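Local coordinates for protein thiol peroxidase (Mycobacterium tuberculosis, PDB 1Y25) that probably reduces hydrogen peroxide and organic hydroperoxides to water and alcohols at the expense of thioredoxin, protecting the cell from oxidative stress, at residues A[46-51]-A[76-81]; A[50-55]-A[62-67]; A[66-71]-A[99-104]. The protein carries 1 engineered substitution. One frame throughout, in Å; residues are numbered along the deposited sequence.

Contact 1: residues A[46-51]-A[76-81]; sequences SVLLNI and ATVLCV
L48 and N50 reach across to T77, L79 and V81 through the backbone ladder of two parallel strands, the two strands of the beta-alpha-beta unit 47-51, 58-74, 78-82 at the heart of the thioredoxin fold. Four bonds make the ladder: L48 N to T77 O, L79 N to L48 O, N50 N to L79 O and V81 N to N50 O.

The tight part is the buried middle. On the face toward helix 58-74, the branched L48 and V78 lie side by side, CD2 of L48 against CG1 of V78 at 3.8 Å. On the other face L49 and L79 do the same, their CD2 atoms 4.0 Å apart; leucines suit this place because their long branches fill the layer beyond the sheet.

Toward S46 and T77 the pairing slackens into a partly exposed end suited to small polar residues. CG2 of T77 still touches CG2 of V47 at 4.2 Å, but the next direct backbone bond is replaced by a water, which donates to S46 O at 2.7 Å and accepts from T77 N at 2.9 Å.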
loop_
_atom_site.group_PDB
_atom_site.type_symbol
_atom_site.label_atom_id
_atom_site.label_comp_id
_atom_site.label_asym_id
_atom_site.label_seq_id
_atom_site.Cartn_x
_atom_site.Cartn_y
_atom_site.Cartn_z
ATOM N N SER A 46 -7.429 -14.972 2.465
ATOM C CA SER A 46 -6.041 -14.585 2.314
ATOM C C SER A 46 -5.504 -15.164 0.990
ATOM O O SER A 46 -5.821 -16.262 0.642
ATOM C CB SER A 46 -5.194 -15.135 3.457
ATOM O OG SER A 46 -5.529 -14.554 4.689
ATOM N N VAL A 47 -4.670 -14.426 0.276
ATOM C CA VAL A 47 -3.967 -15.035 -0.867
ATOM C C VAL A 47 -2.478 -14.682 -0.789
ATOM O O VAL A 47 -2.126 -13.583 -0.432
ATOM C CB VAL A 47 -4.602 -14.625 -2.232
ATOM C CG1 VAL A 47 -4.676 -13.034 -2.412
ATOM C CG2 VAL A 47 -3.879 -15.325 -3.374
ATOM N N LEU A 48 -1.631 -15.652 -1.108
ATOM C CA LEU A 48 -0.210 -15.467 -1.136
ATOM C C LEU A 48 0.259 -15.442 -2.579
ATOM O O LEU A 48 -0.006 -16.391 -3.370
ATOM C CB LEU A 48 0.484 -16.556 -0.342
ATOM C CG LEU A 48 2.023 -16.578 -0.302
ATOM C CD1 LEU A 48 2.445 -17.354 0.957
ATOM C CD2 LEU A 48 2.641 -17.180 -1.520
ATOM N N LEU A 49 0.928 -14.332 -2.908
ATOM C CA LEU A 49 1.555 -14.082 -4.211
ATOM C C LEU A 49 3.000 -14.445 -4.059
ATOM O O LEU A 49 3.745 -13.789 -3.289
ATOM C CB LEU A 49 1.478 -12.570 -4.606
ATOM C CG LEU A 49 0.119 -11.848 -4.513
ATOM C CD1 LEU A 49 0.289 -10.413 -4.990
ATOM C CD2 LEU A 49 -1.020 -12.631 -5.186
ATOM N N ASN A 50 3.324 -15.532 -4.742
ATOM C CA ASN A 50 4.679 -16.002 -4.981
ATOM C C ASN A 50 5.169 -15.452 -6.321
ATOM O O ASN A 50 4.896 -15.993 -7.348
ATOM C CB ASN A 50 4.714 -17.566 -4.962
ATOM C CG ASN A 50 6.128 -18.129 -5.070
ATOM O OD1 ASN A 50 7.061 -17.540 -4.544
ATOM N ND2 ASN A 50 6.293 -19.278 -5.755
ATOM N N ILE A 51 5.957 -14.387 -6.255
ATOM C CA ILE A 51 6.357 -13.590 -7.416
ATOM C C ILE A 51 7.816 -13.912 -7.732
ATOM O O ILE A 51 8.697 -13.916 -6.810
ATOM C CB ILE A 51 6.196 -12.066 -7.123
ATOM C CG1 ILE A 51 4.808 -11.705 -6.565
ATOM C CG2 ILE A 51 6.597 -11.201 -8.344
ATOM C CD1 ILE A 51 4.797 -10.406 -5.729
ATOM N N ALA A 76 -4.354 -23.547 1.615
ATOM C CA ALA A 76 -4.084 -22.140 1.411
ATOM C C ALA A 76 -4.114 -21.773 -0.116
ATOM O O ALA A 76 -3.750 -22.602 -0.960
ATOM C CB ALA A 76 -2.721 -21.869 1.996
ATOM N N THR A 77 -4.565 -20.563 -0.453
ATOM C CA THR A 77 -4.461 -20.065 -1.850
ATOM C C THR A 77 -3.127 -19.391 -2.207
ATOM O O THR A 77 -2.752 -18.336 -1.649
ATOM C CB THR A 77 -5.654 -19.202 -2.190
ATOM O OG1 THR A 77 -6.795 -19.870 -1.660
ATOM C CG2 THR A 77 -5.823 -19.003 -3.696
ATOM N N VAL A 78 -2.379 -20.064 -3.096
ATOM C CA VAL A 78 -1.059 -19.570 -3.548
ATOM C C VAL A 78 -1.102 -19.376 -5.040
ATOM O O VAL A 78 -1.363 -20.289 -5.808
ATOM C CB VAL A 78 0.132 -20.544 -3.163
ATOM C CG1 VAL A 78 1.416 -20.044 -3.652
ATOM C CG2 VAL A 78 0.163 -20.734 -1.642
ATOM N N LEU A 79 -0.785 -18.156 -5.429
ATOM C CA LEU A 79 -0.765 -17.736 -6.806
ATOM C C LEU A 79 0.707 -17.538 -7.175
ATOM O O LEU A 79 1.454 -16.790 -6.537
ATOM C CB LEU A 79 -1.525 -16.393 -6.940
ATOM C CG LEU A 79 -2.104 -15.981 -8.259
ATOM C CD1 LEU A 79 -3.188 -16.947 -8.631
ATOM C CD2 LEU A 79 -2.632 -14.571 -8.329
ATOM N N CYS A 80 1.090 -18.153 -8.257
ATOM C CA CYS A 80 2.425 -18.143 -8.709
ATOM C C CYS A 80 2.541 -17.153 -9.868
ATOM O O CYS A 80 2.060 -17.454 -10.961
ATOM C CB CYS A 80 2.829 -19.580 -9.102
ATOM S SG CYS A 80 3.244 -20.583 -7.698
ATOM N N VAL A 81 3.160 -15.989 -9.605
ATOM C CA VAL A 81 3.148 -14.827 -10.504
ATOM C C VAL A 81 4.487 -14.514 -11.153
ATOM O O VAL A 81 5.478 -14.398 -10.477
ATOM C CB VAL A 81 2.641 -13.535 -9.858
ATOM C CG1 VAL A 81 2.524 -12.392 -10.965
ATOM C CG2 VAL A 81 1.350 -13.766 -9.068
HETATM O O HOH W 1 -5.391 -18.746 1.646
#

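Contact 2: residues A[50-55]-A[62-67]; sequences NIFPSV and TSVRTF
N50 meets S63 and F67 with its side-chain amide, the polar centre of an otherwise apolar join between strand 47-51 with its following loop and helix 58-74. One hydrogen bond crosses: ND2 of N50 donates to OG of S63 at 3.2 Å, with an angle of 167° at the hydrogen and the hydroxyl only 4° out of the amide plane. The serine is short enough to let the helix stay close, and its first torsion sets OG between its own backbone N and carbonyl carbon, beside the helix backbone, where it also bonds to the carbonyl O of S60. Two partners thus grip this buried hydroxyl, and a buried amide finds an acceptor.

A ring packs against the same amide from another direction. F67 lies across it obliquely, the amide and ring planes 62° apart; OD1 of N50 comes to 3.4 Å from CE2 of F67, while CG of N50 lies 3.6 Å from CD2 of F67.

Apolar packing closes the loop side. F52 and V64 cross at about a right angle, and CG2 of V64 touches CZ of F52 at 3.6 Å; a beta-branched valine offers this methyl without needing a long side chain.

The F52 side chain lies about 4 Å from that of S60, the engineered residue at the position of the predicted peroxidatic cysteine. The join packs the first strand of a beta-alpha-beta unit against the first two-thirds of its helix, beside the predicted active site of a peroxiredoxin of thioredoxin fold.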
loop_
_atom_site.group_PDB
_atom_site.type_symbol
_atom_site.label_atom_id
_atom_site.label_comp_id
_atom_site.label_asym_id
_atom_site.label_seq_id
_atom_site.Cartn_x
_atom_site.Cartn_y
_atom_site.Cartn_z
ATOM N N ASN A 50 3.324 -15.532 -4.742
ATOM C CA ASN A 50 4.679 -16.002 -4.981
ATOM C C ASN A 50 5.169 -15.452 -6.321
ATOM O O ASN A 50 4.896 -15.993 -7.348
ATOM C CB ASN A 50 4.714 -17.566 -4.962
ATOM C CG ASN A 50 6.128 -18.129 -5.070
ATOM O OD1 ASN A 50 7.061 -17.540 -4.544
ATOM N ND2 ASN A 50 6.293 -19.278 -5.755
ATOM N N ILE A 51 5.957 -14.387 -6.255
ATOM C CA ILE A 51 6.357 -13.590 -7.416
ATOM C C ILE A 51 7.816 -13.912 -7.732
ATOM O O ILE A 51 8.697 -13.916 -6.810
ATOM C CB ILE A 51 6.196 -12.066 -7.123
ATOM C CG1 ILE A 51 4.808 -11.705 -6.565
ATOM C CG2 ILE A 51 6.597 -11.201 -8.344
ATOM C CD1 ILE A 51 4.797 -10.406 -5.729
ATOM N N PHE A 52 8.111 -14.228 -8.995
ATOM C CA PHE A 52 9.502 -14.607 -9.349
ATOM C C PHE A 52 9.786 -14.354 -10.801
ATOM O O PHE A 52 8.855 -14.166 -11.601
ATOM C CB PHE A 52 9.759 -16.068 -9.035
ATOM C CG PHE A 52 8.649 -16.975 -9.518
ATOM C CD1 PHE A 52 7.628 -17.378 -8.668
ATOM C CD2 PHE A 52 8.637 -17.437 -10.861
ATOM C CE1 PHE A 52 6.585 -18.203 -9.135
ATOM C CE2 PHE A 52 7.558 -18.259 -11.352
ATOM C CZ PHE A 52 6.543 -18.627 -10.483
ATOM N N PRO A 53 11.093 -14.391 -11.156
ATOM C CA PRO A 53 11.547 -14.277 -12.565
ATOM C C PRO A 53 10.891 -15.260 -13.591
ATOM O O PRO A 53 10.332 -14.811 -14.572
ATOM C CB PRO A 53 13.105 -14.380 -12.467
ATOM C CG PRO A 53 13.442 -14.070 -11.056
ATOM C CD PRO A 53 12.233 -14.438 -10.199
ATOM N N SER A 54 10.935 -16.567 -13.352
ATOM C CA SER A 54 10.459 -17.567 -14.294
ATOM C C SER A 54 10.374 -18.966 -13.685
ATOM O O SER A 54 11.281 -19.313 -12.953
ATOM C CB SER A 54 11.426 -17.652 -15.501
ATOM O OG SER A 54 10.954 -18.602 -16.432
ATOM N N VAL A 55 9.361 -19.772 -14.042
ATOM C CA VAL A 55 9.309 -21.195 -13.733
ATOM C C VAL A 55 10.423 -22.022 -14.310
ATOM O O VAL A 55 10.701 -23.161 -13.830
ATOM C CB VAL A 55 7.982 -21.875 -14.148
ATOM C CG1 VAL A 55 6.835 -21.340 -13.409
ATOM C CG2 VAL A 55 7.625 -21.777 -15.694
ATOM N N THR A 62 11.900 -24.224 -7.612
ATOM C CA THR A 62 11.919 -24.730 -6.286
ATOM C C THR A 62 10.915 -24.108 -5.349
ATOM O O THR A 62 10.293 -24.826 -4.629
ATOM C CB THR A 62 13.287 -24.729 -5.703
ATOM O OG1 THR A 62 14.066 -25.634 -6.475
ATOM C CG2 THR A 62 13.262 -25.195 -4.229
ATOM N N SER A 63 10.704 -22.804 -5.449
ATOM C CA SER A 63 9.711 -22.114 -4.670
ATOM C C SER A 63 8.286 -22.590 -4.988
ATOM O O SER A 63 7.497 -22.754 -4.104
ATOM C CB SER A 63 9.844 -20.580 -4.785
ATOM O OG SER A 63 9.422 -20.093 -6.026
ATOM N N VAL A 64 7.998 -22.832 -6.250
ATOM C CA VAL A 64 6.708 -23.349 -6.688
ATOM C C VAL A 64 6.434 -24.724 -6.126
ATOM O O VAL A 64 5.376 -24.949 -5.570
ATOM C CB VAL A 64 6.598 -23.372 -8.205
ATOM C CG1 VAL A 64 5.330 -24.094 -8.636
ATOM C CG2 VAL A 64 6.702 -21.882 -8.840
ATOM N N ARG A 65 7.416 -25.638 -6.250
ATOM C CA ARG A 65 7.295 -26.964 -5.683
ATOM C C ARG A 65 7.091 -26.891 -4.148
ATOM O O ARG A 65 6.313 -27.666 -3.583
ATOM C CB ARG A 65 8.519 -27.799 -6.004
ATOM C CG ARG A 65 8.781 -27.917 -7.474
ATOM C CD ARG A 65 9.884 -28.860 -7.687
ATOM N NE ARG A 65 10.303 -28.794 -9.054
ATOM C CZ ARG A 65 11.437 -28.268 -9.516
ATOM N NH1 ARG A 65 12.377 -27.782 -8.714
ATOM N NH2 ARG A 65 11.637 -28.308 -10.823
ATOM N N THR A 66 7.812 -26.011 -3.472
ATOM C CA THR A 66 7.746 -25.945 -2.000
ATOM C C THR A 66 6.404 -25.369 -1.537
ATOM O O THR A 66 5.813 -25.860 -0.580
ATOM C CB THR A 66 8.909 -25.102 -1.458
ATOM O OG1 THR A 66 10.169 -25.685 -1.869
ATOM C CG2 THR A 66 8.840 -24.955 0.064
ATOM N N PHE A 67 5.941 -24.289 -2.161
ATOM C CA PHE A 67 4.571 -23.782 -1.857
ATOM C C PHE A 67 3.440 -24.773 -2.188
ATOM O O PHE A 67 2.496 -24.914 -1.430
ATOM C CB PHE A 67 4.339 -22.438 -2.502
ATOM C CG PHE A 67 4.970 -21.268 -1.737
ATOM C CD1 PHE A 67 4.595 -20.972 -0.414
ATOM C CD2 PHE A 67 5.884 -20.437 -2.358
ATOM C CE1 PHE A 67 5.161 -19.869 0.277
ATOM C CE2 PHE A 67 6.452 -19.334 -1.700
ATOM C CZ PHE A 67 6.093 -19.056 -0.405
#

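Contact 3: residues A[66-71]-A[99-104]; sequences TFDERA and ENVMPA
D68 points its carboxylate from helix 58-74 at the turn that leads into strand 101-105, and the polar part of the contact rests on one of its oxygens. OD1 of D68 accepts the backbone N-H of N100 at 2.9 Å through its syn lone pair, although the angle at the hydrogen, 134°, is well bent. The next amide, V101 N, also leans on OD1 of D68, a weak bond at 3.2 Å. Two successive N-H groups thus converge on one carboxylate oxygen, which helps to fix the backbone of N100 and V101 beside the helix. Aspartate suits the place: with CG anti to the backbone N (chi1 -168°), its short stem carries the oxygens out to the neighbouring backbone, and both amide dipoles would probably favour its charged form.

Close van der Waals contact accompanies these bonds. CB of N100 sits 3.1 Å from OD1 of D68, and the two side chains cross at about a right angle, with carboxylate and amide planes 84° apart. The amide of N100 is therefore turned across the carboxylate, and the asparagine meets D68 through its backbone N-H and CB.

Apolar packing lies on the inner side. V101 lays CG1 against the helix backbone, 3.9 Å from CA of D68, and more loosely at 4.4 Å from CB of F67. A compact, beta-branched valine can lay one methyl on the helix backbone without a long side chain between them.

Among the neighbouring elements, V101 also touches V64 on the same helix and C80 on strand 78-82. F67 and A71 rest on V78 of that strand, F67 further meets Y156 edge-to-face, and R70 forms a salt bridge to E157 of helix 156-163, so helix 58-74 touches strands 78-82 and 101-105 as well as helix 156-163.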
loop_
_atom_site.group_PDB
_atom_site.type_symbol
_atom_site.label_atom_id
_atom_site.label_comp_id
_atom_site.label_asym_id
_atom_site.label_seq_id
_atom_site.Cartn_x
_atom_site.Cartn_y
_atom_site.Cartn_z
ATOM N N THR A 66 7.812 -26.011 -3.472
ATOM C CA THR A 66 7.746 -25.945 -2.000
ATOM C C THR A 66 6.404 -25.369 -1.537
ATOM O O THR A 66 5.813 -25.860 -0.580
ATOM C CB THR A 66 8.909 -25.102 -1.458
ATOM O OG1 THR A 66 10.169 -25.685 -1.869
ATOM C CG2 THR A 66 8.840 -24.955 0.064
ATOM N N PHE A 67 5.941 -24.289 -2.161
ATOM C CA PHE A 67 4.571 -23.782 -1.857
ATOM C C PHE A 67 3.440 -24.773 -2.188
ATOM O O PHE A 67 2.496 -24.914 -1.430
ATOM C CB PHE A 67 4.339 -22.438 -2.502
ATOM C CG PHE A 67 4.970 -21.268 -1.737
ATOM C CD1 PHE A 67 4.595 -20.972 -0.414
ATOM C CD2 PHE A 67 5.884 -20.437 -2.358
ATOM C CE1 PHE A 67 5.161 -19.869 0.277
ATOM C CE2 PHE A 67 6.452 -19.334 -1.700
ATOM C CZ PHE A 67 6.093 -19.056 -0.405
ATOM N N ASP A 68 3.583 -25.524 -3.259
ATOM C CA ASP A 68 2.601 -26.514 -3.616
ATOM C C ASP A 68 2.432 -27.542 -2.538
ATOM O O ASP A 68 1.304 -27.876 -2.167
ATOM C CB ASP A 68 2.989 -27.231 -4.904
ATOM C CG ASP A 68 1.849 -28.063 -5.456
ATOM O OD1 ASP A 68 0.867 -27.406 -5.857
ATOM O OD2 ASP A 68 1.935 -29.324 -5.497
ATOM N N GLU A 69 3.557 -28.069 -2.091
ATOM C CA GLU A 69 3.626 -29.068 -1.068
ATOM C C GLU A 69 2.948 -28.559 0.239
ATOM O O GLU A 69 2.107 -29.217 0.804
ATOM C CB GLU A 69 5.106 -29.447 -0.949
ATOM C CG GLU A 69 5.476 -30.434 0.142
ATOM C CD GLU A 69 6.004 -29.725 1.443
ATOM O OE1 GLU A 69 6.618 -28.581 1.339
ATOM O OE2 GLU A 69 5.803 -30.318 2.549
ATOM N N ARG A 70 3.234 -27.334 0.646
ATOM C CA ARG A 70 2.667 -26.735 1.825
ATOM C C ARG A 70 1.198 -26.318 1.709
ATOM O O ARG A 70 0.432 -26.542 2.633
ATOM C CB ARG A 70 3.508 -25.526 2.232
ATOM C CG ARG A 70 4.971 -25.858 2.443
ATOM C CD ARG A 70 5.206 -26.685 3.725
ATOM N NE ARG A 70 5.491 -25.748 4.802
ATOM C CZ ARG A 70 4.724 -25.526 5.855
ATOM N NH1 ARG A 70 3.607 -26.240 6.048
ATOM N NH2 ARG A 70 5.090 -24.583 6.735
ATOM N N ALA A 71 0.803 -25.720 0.595
ATOM C CA ALA A 71 -0.549 -25.173 0.433
ATOM C C ALA A 71 -1.521 -26.326 0.303
ATOM O O ALA A 71 -2.723 -26.165 0.579
ATOM C CB ALA A 71 -0.647 -24.300 -0.818
ATOM N N GLU A 99 -0.430 -29.276 -8.721
ATOM C CA GLU A 99 -1.860 -28.935 -8.915
ATOM C C GLU A 99 -2.542 -27.968 -7.892
ATOM O O GLU A 99 -3.730 -27.564 -8.112
ATOM C CB GLU A 99 -2.688 -30.221 -8.830
ATOM C CG GLU A 99 -2.859 -31.016 -10.152
ATOM C CD GLU A 99 -3.938 -32.089 -9.973
ATOM O OE1 GLU A 99 -4.494 -32.137 -8.830
ATOM O OE2 GLU A 99 -4.209 -32.881 -10.927
ATOM N N ASN A 100 -1.853 -27.680 -6.772
ATOM C CA ASN A 100 -2.346 -26.813 -5.716
ATOM C C ASN A 100 -2.026 -25.328 -5.842
ATOM O O ASN A 100 -2.656 -24.524 -5.205
ATOM C CB ASN A 100 -1.863 -27.338 -4.390
ATOM C CG ASN A 100 -2.349 -28.776 -4.168
ATOM O OD1 ASN A 100 -3.006 -29.030 -3.196
ATOM N ND2 ASN A 100 -2.103 -29.679 -5.136
ATOM N N VAL A 101 -1.050 -24.974 -6.647
ATOM C CA VAL A 101 -0.762 -23.583 -6.938
ATOM C C VAL A 101 -1.566 -23.199 -8.158
ATOM O O VAL A 101 -2.015 -24.060 -8.919
ATOM C CB VAL A 101 0.750 -23.329 -7.133
ATOM C CG1 VAL A 101 1.489 -23.468 -5.757
ATOM C CG2 VAL A 101 1.338 -24.277 -8.255
ATOM N N MET A 102 -1.889 -21.913 -8.235
ATOM C CA MET A 102 -2.529 -21.293 -9.378
ATOM C C MET A 102 -1.493 -20.429 -10.052
ATOM O O MET A 102 -1.050 -19.415 -9.491
ATOM C CB MET A 102 -3.725 -20.470 -8.975
ATOM C CG MET A 102 -4.578 -19.893 -10.118
ATOM S SD MET A 102 -5.819 -18.711 -9.523
ATOM C CE MET A 102 -7.212 -19.760 -9.009
ATOM N N PRO A 103 -1.106 -20.816 -11.287
ATOM C CA PRO A 103 -0.224 -19.897 -12.010
ATOM C C PRO A 103 -0.989 -18.676 -12.626
ATOM O O PRO A 103 -2.170 -18.749 -12.937
ATOM C CB PRO A 103 0.414 -20.787 -13.067
ATOM C CG PRO A 103 -0.573 -21.919 -13.291
ATOM C CD PRO A 103 -1.468 -21.998 -12.091
ATOM N N ALA A 104 -0.261 -17.568 -12.770
ATOM C CA ALA A 104 -0.795 -16.297 -13.209
ATOM C C ALA A 104 0.318 -15.533 -13.889
ATOM O O ALA A 104 1.379 -15.351 -13.310
ATOM C CB ALA A 104 -1.286 -15.550 -12.016
#

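How the contacts relate
From the N terminus, strand 47-51 comes first and starts both contact 1 and contact 2. Contact 2 closes the short loop to helix 58-74 and nests inside the longer closure of contact 1, which spans that whole helix before strand 78-82 pairs beside the first strand. Contact 3, sharing T66 and F67 with contact 2, closes the run through strand 78-82 and helix 86-96 to strand 101-105, and so crosses contact 1. F52 N to V81 O extends the ladder of contact 1, while C80 N to M102 O and A104 N to C80 O pair strand 78-82 with 101-105. Together the contacts tie three parallel strands to helix 58-74.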